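Local structure of COG0546: Predicted phosphatases (Streptococcus pneumoniae, 2AH5) at residues A[6-11]-A[150-155]; A[14-19]-A[120-125]; A[24-29]-A[41-46]; A[28-33]-A[56-61]; A[134-139]-A[143-148]. The protein is of uncharacterised function but belongs to the haloacid dehalogenase-like hydrolases and is probably a phosphatase. One frame throughout, in Å; residues are numbered along the deposited sequence.

Contact 1 (A[6-11]-A[150-155])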
# COMPACT_ATOMS: atom_id res chain seq x y z
N ALA A 6 15.50 -8.54 -5.27
CA ALA A 6 14.04 -8.61 -5.31
C ALA A 6 13.47 -7.27 -4.85
O ALA A 6 14.01 -6.62 -3.95
CB ALA A 6 13.56 -9.72 -4.41
N ILE A 7 12.39 -6.86 -5.50
CA ILE A 7 11.78 -5.57 -5.21
C ILE A 7 10.32 -5.75 -4.77
O ILE A 7 9.53 -6.41 -5.47
CB ILE A 7 11.85 -4.62 -6.43
CG1 ILE A 7 13.30 -4.44 -6.92
CG2 ILE A 7 11.21 -3.28 -6.06
CD1 ILE A 7 13.45 -3.45 -8.10
N PHE A 8 9.99 -5.21 -3.58
CA PHE A 8 8.63 -5.28 -3.01
C PHE A 8 7.93 -3.93 -3.20
O PHE A 8 8.54 -2.88 -2.97
CB PHE A 8 8.67 -5.58 -1.50
CG PHE A 8 9.28 -6.91 -1.12
CD1 PHE A 8 9.56 -7.89 -2.08
CD2 PHE A 8 9.52 -7.20 0.23
CE1 PHE A 8 10.10 -9.13 -1.71
CE2 PHE A 8 10.05 -8.45 0.62
CZ PHE A 8 10.35 -9.40 -0.35
N PHE A 9 6.64 -3.95 -3.51
CA PHE A 9 5.88 -2.73 -3.70
C PHE A 9 4.67 -2.71 -2.77
O PHE A 9 3.99 -3.74 -2.64
CB PHE A 9 5.34 -2.69 -5.11
CG PHE A 9 6.37 -2.40 -6.14
CD1 PHE A 9 7.11 -3.43 -6.68
CD2 PHE A 9 6.57 -1.10 -6.57
CE1 PHE A 9 8.06 -3.16 -7.66
CE2 PHE A 9 7.51 -0.83 -7.58
CZ PHE A 9 8.25 -1.86 -8.10
N ASP A 10 4.40 -1.58 -2.12
CA ASP A 10 3.06 -1.33 -1.55
C ASP A 10 2.11 -1.15 -2.76
O ASP A 10 2.57 -0.91 -3.87
CB ASP A 10 3.04 -0.06 -0.66
CG ASP A 10 1.87 -0.05 0.36
OD1 ASP A 10 0.97 -0.92 0.30
OD2 ASP A 10 1.84 0.85 1.24
N LEU A 11 0.80 -1.29 -2.56
CA LEU A 11 -0.18 -1.27 -3.66
C LEU A 11 -0.86 0.08 -3.67
O LEU A 11 -0.50 0.93 -4.45
CB LEU A 11 -1.23 -2.39 -3.49
CG LEU A 11 -2.26 -2.57 -4.61
CD1 LEU A 11 -1.59 -2.74 -5.98
CD2 LEU A 11 -3.15 -3.80 -4.30
N HIS A 150 10.11 -16.87 -0.82
CA HIS A 150 11.00 -16.74 -1.97
C HIS A 150 12.47 -16.94 -1.63
O HIS A 150 13.36 -16.67 -2.46
CB HIS A 150 10.71 -15.47 -2.77
CG HIS A 150 9.36 -15.52 -3.41
ND1 HIS A 150 9.11 -16.29 -4.52
CD2 HIS A 150 8.17 -15.02 -3.01
CE1 HIS A 150 7.82 -16.20 -4.83
NE2 HIS A 150 7.23 -15.45 -3.92
N GLN A 151 12.70 -17.41 -0.41
CA GLN A 151 14.02 -17.83 0.05
C GLN A 151 15.00 -16.67 -0.06
O GLN A 151 16.10 -16.84 -0.58
CB GLN A 151 14.50 -19.03 -0.78
CG GLN A 151 13.75 -20.31 -0.51
CD GLN A 151 14.26 -21.48 -1.34
OE1 GLN A 151 15.47 -21.75 -1.40
NE2 GLN A 151 13.34 -22.20 -1.96
N LEU A 152 14.57 -15.50 0.41
CA LEU A 152 15.37 -14.28 0.40
C LEU A 152 15.80 -13.91 1.80
O LEU A 152 14.98 -13.94 2.73
CB LEU A 152 14.55 -13.11 -0.18
CG LEU A 152 14.07 -13.18 -1.62
CD1 LEU A 152 12.94 -12.17 -1.85
CD2 LEU A 152 15.27 -12.89 -2.55
N ALA A 153 17.06 -13.50 1.92
CA ALA A 153 17.55 -12.80 3.13
C ALA A 153 17.11 -11.34 3.05
O ALA A 153 16.98 -10.80 1.96
CB ALA A 153 19.05 -12.88 3.22
N PRO A 154 16.85 -10.72 4.21
CA PRO A 154 16.31 -9.35 4.17
C PRO A 154 17.19 -8.37 3.38
O PRO A 154 16.69 -7.46 2.72
CB PRO A 154 16.26 -8.97 5.64
CG PRO A 154 16.19 -10.24 6.37
CD PRO A 154 17.01 -11.20 5.58
N GLU A 155 18.50 -8.60 3.42
CA GLU A 155 19.48 -7.77 2.73
C GLU A 155 19.27 -7.73 1.21
O GLU A 155 19.68 -6.78 0.53
CB GLU A 155 20.88 -8.28 3.09
CG GLU A 155 21.24 -8.15 4.60
CD GLU A 155 20.52 -9.15 5.58
OE1 GLU A 155 20.15 -10.28 5.22
OE2 GLU A 155 20.34 -8.78 6.75
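Leu152 packs on Ala6 and Phe8 in a small, apolar and largely buried contact, where the loop leaving helix 139-149 lies over the start of the central strand 6-9. Ala6 and Phe8 stand two residues apart and so meet this loop from the same face of the sheet, while Ile7 between them turns to the other side. One methyl does most of the touching. Leu152 CD1 lies 3.6 Å from Ala6 CB, with Leu152 CD2 further from the same carbon at 4.1 Å. Leu152 CD1 also reaches Phe8 CZ at 4.1 Å, approaching the ring obliquely; the two side chains come from opposite directions.

The arrangement belongs to the three-layered, Rossmann-like α/β core of the family, in which a parallel sheet carries helices on its faces. Here the helix just left by the chain ends in a Schellman motif, with Gln151 at positive phi and Leu152 N bonded back to Leu147 O; after this reversal Leu152, its CG anti to the carbonyl carbon (chi1 -63°), faces the strand. Phe8 itself is covered by Ile143, Ala146 and Leu147 of that helix. The strand runs on to Asp10, part of a sequence that fits the DxDx(T/V) signature of haloacid dehalogenases; Asp10 OD1 accepts from Leu11 N at 2.9 Å, on its anti side and 35° out of the carboxylate plane.

Contact 2 (A[14-19]-A[120-125])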
# COMPACT_ATOMS: atom_id res chain seq x y z
N THR A 14 0.92 3.78 -3.84
CA THR A 14 2.23 3.63 -4.45
C THR A 14 2.08 3.28 -5.94
O THR A 14 2.40 4.10 -6.81
CB THR A 14 3.04 2.54 -3.69
OG1 THR A 14 3.31 3.00 -2.35
CG2 THR A 14 4.35 2.25 -4.39
N LEU A 15 1.55 2.10 -6.23
CA LEU A 15 1.24 1.71 -7.61
C LEU A 15 -0.11 2.29 -8.04
O LEU A 15 -0.28 2.74 -9.19
CB LEU A 15 1.22 0.18 -7.74
CG LEU A 15 2.52 -0.53 -7.38
CD1 LEU A 15 2.33 -2.04 -7.25
CD2 LEU A 15 3.60 -0.22 -8.41
N VAL A 16 -1.05 2.30 -7.09
CA VAL A 16 -2.45 2.50 -7.42
C VAL A 16 -2.98 3.73 -6.72
O VAL A 16 -2.91 3.82 -5.50
CB VAL A 16 -3.33 1.25 -7.10
CG1 VAL A 16 -4.79 1.56 -7.42
CG2 VAL A 16 -2.86 0.03 -7.95
N ASP A 17 -3.49 4.68 -7.50
CA ASP A 17 -4.26 5.77 -6.95
C ASP A 17 -5.68 5.30 -6.67
O ASP A 17 -6.60 5.48 -7.50
CB ASP A 17 -4.25 7.02 -7.87
CG ASP A 17 -4.93 8.20 -7.21
OD1 ASP A 17 -5.50 8.02 -6.12
OD2 ASP A 17 -4.90 9.31 -7.78
N SER A 18 -5.86 4.74 -5.49
CA SER A 18 -7.15 4.16 -5.09
C SER A 18 -8.00 5.22 -4.35
O SER A 18 -9.03 4.87 -3.76
CB SER A 18 -6.90 2.95 -4.19
OG SER A 18 -5.85 3.22 -3.27
N SER A 19 -7.53 6.47 -4.33
CA SER A 19 -8.12 7.50 -3.42
C SER A 19 -9.62 7.75 -3.63
O SER A 19 -10.33 7.90 -2.65
CB SER A 19 -7.38 8.84 -3.46
OG SER A 19 -7.43 9.42 -4.76
N LEU A 120 -6.40 -3.54 -12.96
CA LEU A 120 -5.62 -2.41 -13.46
C LEU A 120 -4.51 -2.84 -14.39
O LEU A 120 -3.70 -2.00 -14.84
CB LEU A 120 -5.09 -1.58 -12.29
CG LEU A 120 -6.22 -0.86 -11.52
CD1 LEU A 120 -5.67 -0.25 -10.26
CD2 LEU A 120 -6.98 0.20 -12.35
N GLU A 121 -4.52 -4.13 -14.72
CA GLU A 121 -3.64 -4.74 -15.74
C GLU A 121 -2.16 -4.80 -15.36
O GLU A 121 -1.30 -4.79 -16.23
CB GLU A 121 -3.86 -4.02 -17.09
CG GLU A 121 -5.35 -3.96 -17.41
CD GLU A 121 -5.68 -3.59 -18.85
OE1 GLU A 121 -4.82 -3.04 -19.57
OE2 GLU A 121 -6.84 -3.85 -19.23
N ILE A 122 -1.89 -4.90 -14.05
CA ILE A 122 -0.50 -4.92 -13.56
C ILE A 122 -0.12 -6.25 -12.88
O ILE A 122 1.04 -6.48 -12.56
CB ILE A 122 -0.15 -3.71 -12.65
CG1 ILE A 122 -0.99 -3.67 -11.36
CG2 ILE A 122 -0.24 -2.38 -13.47
CD1 ILE A 122 -0.38 -2.76 -10.26
N HIS A 123 -1.10 -7.14 -12.72
CA HIS A 123 -0.90 -8.43 -12.03
C HIS A 123 0.28 -9.16 -12.68
O HIS A 123 1.13 -9.78 -12.01
CB HIS A 123 -2.20 -9.28 -12.10
CG HIS A 123 -2.14 -10.57 -11.34
ND1 HIS A 123 -1.33 -11.62 -11.71
CD2 HIS A 123 -2.80 -10.98 -10.22
CE1 HIS A 123 -1.49 -12.62 -10.86
NE2 HIS A 123 -2.36 -12.25 -9.94
N HIS A 124 0.37 -9.07 -14.01
CA HIS A 124 1.34 -9.86 -14.73
C HIS A 124 2.83 -9.47 -14.52
O HIS A 124 3.75 -10.24 -14.89
CB HIS A 124 0.98 -9.90 -16.21
CG HIS A 124 1.23 -8.61 -16.93
ND1 HIS A 124 0.32 -7.57 -16.92
CD2 HIS A 124 2.26 -8.20 -17.71
CE1 HIS A 124 0.79 -6.58 -17.65
NE2 HIS A 124 1.97 -6.92 -18.13
N PHE A 125 3.08 -8.30 -13.94
CA PHE A 125 4.45 -7.86 -13.67
C PHE A 125 5.04 -8.49 -12.41
O PHE A 125 6.22 -8.30 -12.14
CB PHE A 125 4.49 -6.35 -13.48
CG PHE A 125 4.25 -5.57 -14.74
CD1 PHE A 125 5.20 -5.56 -15.77
CD2 PHE A 125 3.08 -4.87 -14.91
CE1 PHE A 125 4.99 -4.83 -16.93
CE2 PHE A 125 2.85 -4.15 -16.06
CZ PHE A 125 3.79 -4.12 -17.07
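Leu15 meets Ile122, and Val16 meets Leu120, where the turn after the first core strand packs on the loop following helix 110-119. Leu15 can be followed outward atom by atom. Its CB already touches Ile122 CD1, at 4.2 Å. With chi1 at -59° the chain leaves anti to the carbonyl carbon, and Leu15 CG comes to pack on Asp10 O. The branch divides its work: Leu15 CD1 goes to Ile122 CD1, 4.1 Å away, whereas Leu15 CD2 turns to the ring of Phe9. One methyl thus faces the loop and the other the core strand.

Ile122 CG1 is set between backbone N and carbonyl carbon (chi1 63°), which brings CD1 to Leu15. Beside this pair, Val16 and Leu120 reach toward each other tip to tip. Leu120 CD1 fits against both valine methyls, at 3.5 Å from Val16 CG1, tighter than usual van der Waals contact, and at 3.6 Å from Val16 CG2. Leu85 of the partner strand 84-85 touches Val16, Leu120 and Ile122. Val16 belongs to strand 16-17, which pairs antiparallel with 84-85; this two-stranded element, which fits the flap of haloacid dehalogenases, lies at the root of the helical insertion (residues 19-79). No hydrogen bond crosses the contact: Asp17 OD1 serves Ser19 N and Ser19 OG in an Asx turn, and what joins the segments is apolar packing, chiefly of methyl groups, which is insensitive to exact direction.

Contact 3 (A[24-29]-A[41-46])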
# COMPACT_ATOMS: atom_id res chain seq x y z
N ASN A 24 -14.80 7.46 -1.23
CA ASN A 24 -16.22 7.12 -1.37
C ASN A 24 -16.71 6.07 -0.38
O ASN A 24 -17.86 6.13 0.13
CB ASN A 24 -16.52 6.68 -2.81
CG ASN A 24 -16.52 7.84 -3.80
OD1 ASN A 24 -16.46 9.01 -3.43
ND2 ASN A 24 -16.58 7.51 -5.10
N ALA A 25 -15.88 5.07 -0.12
CA ALA A 25 -16.23 4.09 0.91
C ALA A 25 -16.39 4.77 2.28
O ALA A 25 -17.34 4.46 3.01
CB ALA A 25 -15.21 2.97 0.95
N PHE A 26 -15.47 5.68 2.65
CA PHE A 26 -15.63 6.39 3.93
C PHE A 26 -16.91 7.23 3.99
O PHE A 26 -17.68 7.15 4.96
CB PHE A 26 -14.43 7.27 4.26
CG PHE A 26 -13.31 6.51 4.88
CD1 PHE A 26 -12.13 6.33 4.18
CD2 PHE A 26 -13.47 5.92 6.14
CE1 PHE A 26 -11.08 5.61 4.74
CE2 PHE A 26 -12.39 5.19 6.72
CZ PHE A 26 -11.22 5.03 6.00
N THR A 27 -17.16 7.98 2.94
CA THR A 27 -18.31 8.92 2.94
C THR A 27 -19.64 8.14 2.87
O THR A 27 -20.65 8.57 3.44
CB THR A 27 -18.21 10.00 1.84
OG1 THR A 27 -18.18 9.37 0.56
CG2 THR A 27 -16.92 10.88 2.01
N TYR A 28 -19.63 7.01 2.15
CA TYR A 28 -20.81 6.11 2.17
C TYR A 28 -21.10 5.66 3.59
O TYR A 28 -22.27 5.60 4.02
CB TYR A 28 -20.61 4.87 1.25
CG TYR A 28 -21.80 3.93 1.31
CD1 TYR A 28 -23.01 4.28 0.70
CD2 TYR A 28 -21.75 2.74 2.07
CE1 TYR A 28 -24.13 3.43 0.77
CE2 TYR A 28 -22.86 1.88 2.14
CZ TYR A 28 -24.04 2.25 1.50
OH TYR A 28 -25.16 1.45 1.59
N THR A 29 -20.04 5.32 4.33
CA THR A 29 -20.19 4.86 5.71
C THR A 29 -20.79 5.93 6.61
O THR A 29 -21.74 5.67 7.32
CB THR A 29 -18.87 4.30 6.28
OG1 THR A 29 -18.40 3.27 5.40
CG2 THR A 29 -19.09 3.68 7.70
N LYS A 41 -8.92 16.36 3.44
CA LYS A 41 -7.59 16.20 4.05
C LYS A 41 -7.62 15.12 5.12
O LYS A 41 -6.79 14.22 5.09
CB LYS A 41 -7.02 17.51 4.60
CG LYS A 41 -5.49 17.47 4.71
CD LYS A 41 -4.89 18.81 5.19
CE LYS A 41 -5.56 20.05 4.53
NZ LYS A 41 -5.37 20.16 3.04
N THR A 42 -8.59 15.20 6.03
CA THR A 42 -8.78 14.18 7.07
C THR A 42 -8.90 12.78 6.47
O THR A 42 -8.20 11.86 6.90
CB THR A 42 -9.99 14.52 7.98
OG1 THR A 42 -9.75 15.79 8.60
CG2 THR A 42 -10.21 13.47 9.06
N ILE A 43 -9.74 12.63 5.44
CA ILE A 43 -9.92 11.31 4.80
C ILE A 43 -8.65 10.82 4.09
O ILE A 43 -8.35 9.61 4.10
CB ILE A 43 -11.20 11.23 3.91
CG1 ILE A 43 -12.45 11.41 4.78
CG2 ILE A 43 -11.28 9.88 3.14
CD1 ILE A 43 -13.76 11.63 4.01
N ARG A 44 -7.87 11.75 3.52
CA ARG A 44 -6.54 11.42 2.99
C ARG A 44 -5.66 10.74 4.05
O ARG A 44 -4.90 9.80 3.75
CB ARG A 44 -5.85 12.68 2.43
CG ARG A 44 -6.29 13.04 1.02
CD ARG A 44 -5.33 13.99 0.30
NE ARG A 44 -5.48 15.40 0.68
CZ ARG A 44 -6.50 16.18 0.33
NH1 ARG A 44 -7.50 15.70 -0.40
NH2 ARG A 44 -6.53 17.45 0.73
N GLY A 45 -5.80 11.22 5.29
CA GLY A 45 -5.07 10.72 6.43
C GLY A 45 -5.48 9.31 6.81
O GLY A 45 -4.72 8.61 7.48
N PHE A 46 -6.68 8.90 6.39
CA PHE A 46 -7.14 7.52 6.60
C PHE A 46 -6.62 6.50 5.56
O PHE A 46 -6.95 5.30 5.63
CB PHE A 46 -8.68 7.43 6.60
CG PHE A 46 -9.38 8.28 7.65
CD1 PHE A 46 -8.71 8.82 8.74
CD2 PHE A 46 -10.77 8.48 7.54
CE1 PHE A 46 -9.40 9.60 9.69
CE2 PHE A 46 -11.47 9.25 8.49
CZ PHE A 46 -10.78 9.81 9.56
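Phe26 and Phe46 meet edge to face, the edge of Phe46 directed at the face of Phe26. The planes stand at 58° and the centroids are 5.0 Å apart. Phe46 CD2 sits over the centre of the Phe26 ring, 3.7 Å above its plane, while Phe46 CB lies 3.5 Å from Phe26 CE1 and equally near Phe26 CZ. The side chain of Ile43 slides past Phe26 in the opposite sense; Ile43 CG2, anti to the backbone N, touches Phe26 CD1 at 3.8 Å. On the other branch, Ile43 CD1 meets Thr27 CG2 at 3.8 Å, the two side chains crossing at about a right angle. Helix 19-33 is thereby packed against helix 40-45 in an all-helical part that fits the cap domain of this superfamily. Tyr71 and Phe55 also pair edge-to-face with Phe26, which thus takes part in three aromatic pairs. The contact is held by dispersion and by the weak quadrupolar attraction of tilted rings, with no hydrogen bond between the two segments.

Contact 4 (A[28-33]-A[56-61]); sequences YTFKEL and ATCLSK
Leu33 N donates to Thr29 O at 2.9 Å, a regular helical bond in a turn of helix 19-33 near its C-terminal part, where Leu33 meets Leu59. Thr29, one turn back, is tied down in its own right by its hydroxyl bond to Ala25 O. Both segments belong to the helical insertion that follows strand 16-17, probably the cap of this haloacid dehalogenase-like protein, and the contact joins the C-terminal part of helix 19-33 to the loop between helices 51-56 and 64-79.

Two side chains come from each segment. Leu33 and Leu59 cross at about a right angle and touch through their methyls: Leu33 CD1 lies 3.6 Å from Leu59 CD1 and 4.0 Å from Leu59 CD2. Phe30 reaches the same loop with the far end of its ring. There Leu59 CD2 stands at the ring edge, near its plane, 4.3 Å from Phe30 CE1, so a single leucine bridges the two helix residues.

Cys58 supplies a sulfur-aromatic contact. With chi1 at 51° the sulfur turns toward Phe30 and approaches the ring obliquely, 68° off its normal, with Cys58 SG 4.7 Å from the ring centroid. Ala67 of helix 64-79 touches Leu59 as well, and Val35 and Pro38 pack on Phe30. The sulfur straddles one bond of the ring, with Cys58 SG 3.6 Å from Phe30 CZ and 3.7 Å from Phe30 CE1.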
# COMPACT_ATOMS: atom_id res chain seq x y z
N TYR A 28 -19.63 7.01 2.15
CA TYR A 28 -20.81 6.11 2.17
C TYR A 28 -21.10 5.66 3.59
O TYR A 28 -22.27 5.60 4.02
CB TYR A 28 -20.61 4.87 1.25
CG TYR A 28 -21.80 3.93 1.31
CD1 TYR A 28 -23.01 4.28 0.70
CD2 TYR A 28 -21.75 2.74 2.07
CE1 TYR A 28 -24.13 3.43 0.77
CE2 TYR A 28 -22.86 1.88 2.14
CZ TYR A 28 -24.04 2.25 1.50
OH TYR A 28 -25.16 1.45 1.59
N THR A 29 -20.04 5.32 4.33
CA THR A 29 -20.19 4.86 5.71
C THR A 29 -20.79 5.93 6.61
O THR A 29 -21.74 5.67 7.32
CB THR A 29 -18.87 4.30 6.28
OG1 THR A 29 -18.40 3.27 5.40
CG2 THR A 29 -19.09 3.68 7.70
N PHE A 30 -20.22 7.13 6.57
CA PHE A 30 -20.76 8.25 7.35
C PHE A 30 -22.20 8.61 6.96
O PHE A 30 -23.02 8.90 7.85
CB PHE A 30 -19.83 9.45 7.28
CG PHE A 30 -18.42 9.15 7.79
CD1 PHE A 30 -18.22 8.60 9.06
CD2 PHE A 30 -17.32 9.43 7.00
CE1 PHE A 30 -16.91 8.32 9.53
CE2 PHE A 30 -16.02 9.15 7.45
CZ PHE A 30 -15.82 8.59 8.73
N LYS A 31 -22.52 8.58 5.66
CA LYS A 31 -23.92 8.75 5.20
C LYS A 31 -24.85 7.70 5.87
O LYS A 31 -25.90 8.03 6.40
CB LYS A 31 -24.02 8.67 3.67
CG LYS A 31 -25.48 8.46 3.16
CD LYS A 31 -25.57 8.32 1.67
CE LYS A 31 -27.01 8.07 1.26
NZ LYS A 31 -27.23 8.23 -0.21
N GLU A 32 -24.43 6.44 5.87
CA GLU A 32 -25.28 5.38 6.43
C GLU A 32 -25.43 5.49 7.93
O GLU A 32 -26.52 5.20 8.49
CB GLU A 32 -24.76 3.99 6.03
CG GLU A 32 -24.93 3.66 4.53
CD GLU A 32 -26.37 3.82 4.06
OE1 GLU A 32 -27.25 3.17 4.63
OE2 GLU A 32 -26.62 4.63 3.14
N LEU A 33 -24.36 5.94 8.59
CA LEU A 33 -24.37 6.12 10.05
C LEU A 33 -25.06 7.43 10.48
O LEU A 33 -25.34 7.65 11.67
CB LEU A 33 -22.96 6.02 10.61
CG LEU A 33 -22.27 4.65 10.45
CD1 LEU A 33 -20.88 4.68 11.06
CD2 LEU A 33 -23.09 3.49 11.03
N ALA A 56 -12.04 4.86 14.67
CA ALA A 56 -11.92 5.23 16.08
C ALA A 56 -11.72 6.75 16.27
O ALA A 56 -12.18 7.32 17.26
CB ALA A 56 -10.82 4.43 16.78
N THR A 57 -11.08 7.42 15.32
CA THR A 57 -10.89 8.87 15.44
C THR A 57 -12.19 9.69 15.41
O THR A 57 -12.22 10.83 15.90
CB THR A 57 -9.86 9.44 14.45
OG1 THR A 57 -10.36 9.37 13.11
CG2 THR A 57 -8.52 8.70 14.56
N CYS A 58 -13.27 9.13 14.85
CA CYS A 58 -14.47 9.93 14.61
C CYS A 58 -15.80 9.28 14.97
O CYS A 58 -16.86 9.88 14.78
CB CYS A 58 -14.50 10.39 13.14
SG CYS A 58 -14.24 9.06 11.97
N LEU A 59 -15.76 8.04 15.45
CA LEU A 59 -16.97 7.32 15.84
C LEU A 59 -16.84 6.76 17.25
O LEU A 59 -15.74 6.55 17.75
CB LEU A 59 -17.25 6.16 14.87
CG LEU A 59 -17.56 6.45 13.41
CD1 LEU A 59 -17.73 5.12 12.68
CD2 LEU A 59 -18.81 7.32 13.25
N SER A 60 -17.98 6.49 17.89
CA SER A 60 -17.96 5.81 19.17
C SER A 60 -17.47 4.39 18.99
O SER A 60 -17.76 3.75 17.97
CB SER A 60 -19.34 5.81 19.83
OG SER A 60 -19.70 7.14 20.17
N LYS A 61 -16.72 3.91 19.98
CA LYS A 61 -16.11 2.58 19.95
C LYS A 61 -17.11 1.46 19.63
O LYS A 61 -16.81 0.54 18.85
CB LYS A 61 -15.36 2.34 21.28
CG LYS A 61 -14.64 1.00 21.42
CD LYS A 61 -14.19 0.78 22.87
CE LYS A 61 -15.42 0.61 23.81
NZ LYS A 61 -15.11 0.21 25.24

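Contact 5 (A[134-139]-A[143-148]); sequences PEAPHK and IHQALQ
Glu135 begins the contact, stretching across Gln145 on the helix that follows. The two side chains, both extended beyond CG, cross at about a right angle, and their carboxylate and amide planes are turned 43° apart. Glu135 OE1 comes within 3.1 Å of Gln145 NE2, but the angle is too poor for a hydrogen bond, and the pair is better read as a close polar approach than as a bond. Next, Ala136 turns its methyl to the same amide, Ala136 CB lying 3.8 Å from Gln145 OE1.

After Pro137 the chain reaches His138, the N-cap residue, whose backbone N bonds to Asp141 OD2. Lys139 opens the helix: Lys139 O accepts from Ile143 N at 3.0 Å, the helical i to i+4 bond. Ile143 CG1 also rests on that oxygen, 3.3 Å from Lys139 O, and Ile143 CD1 touches Lys139 CG at 4.1 Å. Beyond CG the lysine bends away, and its NZ makes a long, weak ion pair with Asp166 OD1, consistent with the lysine of a separate haloacid dehalogenase motif, as in relatives of this family.

The helix so begun leads on from strand 128-132, packs on strand 6-9 from one face of the sheet and adjoins helix 164-173 at Thr173, with Ile175 touching Ile143 and Leu147.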
# COMPACT_ATOMS: atom_id res chain seq x y z
N PRO A 134 -4.37 -14.34 8.29
CA PRO A 134 -4.03 -14.76 9.66
C PRO A 134 -2.52 -14.97 9.84
O PRO A 134 -1.97 -14.62 10.89
CB PRO A 134 -4.79 -16.10 9.80
CG PRO A 134 -5.92 -16.02 8.79
CD PRO A 134 -5.26 -15.30 7.62
N GLU A 135 -1.85 -15.51 8.82
CA GLU A 135 -0.39 -15.65 8.80
C GLU A 135 0.35 -14.29 8.90
O GLU A 135 1.48 -14.22 9.43
CB GLU A 135 0.04 -16.36 7.51
CG GLU A 135 1.40 -17.03 7.57
CD GLU A 135 1.90 -17.44 6.19
OE1 GLU A 135 1.08 -17.52 5.25
OE2 GLU A 135 3.14 -17.66 6.04
N ALA A 136 -0.29 -13.24 8.39
CA ALA A 136 0.33 -11.92 8.24
C ALA A 136 -0.62 -10.73 8.46
O ALA A 136 -1.14 -10.14 7.51
CB ALA A 136 1.03 -11.84 6.90
N PRO A 137 -0.86 -10.36 9.73
CA PRO A 137 -1.78 -9.23 9.98
C PRO A 137 -1.25 -7.82 9.67
O PRO A 137 -2.04 -6.92 9.27
CB PRO A 137 -2.11 -9.37 11.47
CG PRO A 137 -1.30 -10.48 11.99
CD PRO A 137 -0.34 -10.95 10.97
N HIS A 138 0.04 -7.60 9.83
CA HIS A 138 0.60 -6.25 9.62
C HIS A 138 1.70 -6.26 8.58
O HIS A 138 2.12 -7.32 8.13
CB HIS A 138 1.16 -5.67 10.92
CG HIS A 138 0.15 -5.61 12.02
ND1 HIS A 138 0.27 -6.34 13.18
CD2 HIS A 138 -1.02 -4.94 12.12
CE1 HIS A 138 -0.76 -6.10 13.96
NE2 HIS A 138 -1.56 -5.24 13.34
N LYS A 139 2.19 -5.07 8.23
CA LYS A 139 3.19 -4.93 7.16
C LYS A 139 4.42 -5.82 7.36
O LYS A 139 4.86 -6.50 6.41
CB LYS A 139 3.57 -3.45 6.95
CG LYS A 139 4.40 -3.12 5.69
CD LYS A 139 3.81 -3.69 4.39
CE LYS A 139 2.84 -2.75 3.64
NZ LYS A 139 1.92 -1.96 4.44
N ILE A 143 5.83 -8.82 4.78
CA ILE A 143 7.21 -8.77 4.27
C ILE A 143 7.94 -10.08 4.63
O ILE A 143 8.58 -10.70 3.76
CB ILE A 143 7.95 -7.53 4.84
CG1 ILE A 143 7.36 -6.23 4.28
CG2 ILE A 143 9.45 -7.62 4.60
CD1 ILE A 143 7.93 -4.93 4.83
N HIS A 144 7.84 -10.50 5.90
CA HIS A 144 8.38 -11.80 6.30
C HIS A 144 7.90 -12.94 5.40
O HIS A 144 8.69 -13.78 4.98
CB HIS A 144 8.01 -12.16 7.76
CG HIS A 144 8.89 -11.51 8.79
ND1 HIS A 144 10.27 -11.55 8.74
CD2 HIS A 144 8.57 -10.81 9.91
CE1 HIS A 144 10.76 -10.89 9.78
NE2 HIS A 144 9.75 -10.44 10.50
N GLN A 145 6.60 -12.98 5.14
CA GLN A 145 6.05 -14.02 4.30
C GLN A 145 6.66 -13.99 2.87
O GLN A 145 7.05 -15.05 2.34
CB GLN A 145 4.54 -13.90 4.24
CG GLN A 145 3.92 -15.01 3.40
CD GLN A 145 2.42 -14.99 3.37
OE1 GLN A 145 1.77 -14.12 3.96
NE2 GLN A 145 1.84 -16.00 2.69
N ALA A 146 6.71 -12.80 2.27
CA ALA A 146 7.32 -12.62 0.95
C ALA A 146 8.77 -13.12 0.93
O ALA A 146 9.17 -13.89 0.05
CB ALA A 146 7.22 -11.15 0.47
N LEU A 147 9.56 -12.70 1.92
CA LEU A 147 10.98 -13.07 1.98
C LEU A 147 11.18 -14.58 2.14
O LEU A 147 11.90 -15.21 1.34
CB LEU A 147 11.68 -12.35 3.13
CG LEU A 147 11.97 -10.84 3.08
CD1 LEU A 147 12.39 -10.43 4.46
CD2 LEU A 147 13.06 -10.54 2.06
N GLN A 148 10.51 -15.16 3.13
CA GLN A 148 10.61 -16.59 3.40
C GLN A 148 10.11 -17.47 2.24
O GLN A 148 10.81 -18.40 1.84
CB GLN A 148 9.95 -16.94 4.73
CG GLN A 148 10.65 -16.23 5.88
CD GLN A 148 10.01 -16.45 7.22
OE1 GLN A 148 9.22 -17.39 7.41
NE2 GLN A 148 10.34 -15.59 8.18

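From the N terminus, strand 6-9 opens the outermost loop, closed by contact 1 only at residues 150-155, so the other four contacts all nest inside it. Residues 14-19 open the next, which contact 2 closes at 120-125; Leu11 O and Val16 N probably bond between contacts 1 and 2. Within that loop lie contacts 3 and 4, which overlap at Tyr28 and Thr29 on helix 19-33 and close successively at 41-46 and 56-61; Phe46 of contact 3 packs on Thr57 of contact 4. Contact 5 follows contact 2 in series. Contacts 1 and 5 lie in the α/β core, contact 2 joins strand 16-17 to it, and contacts 3 and 4 tie the helical insertion.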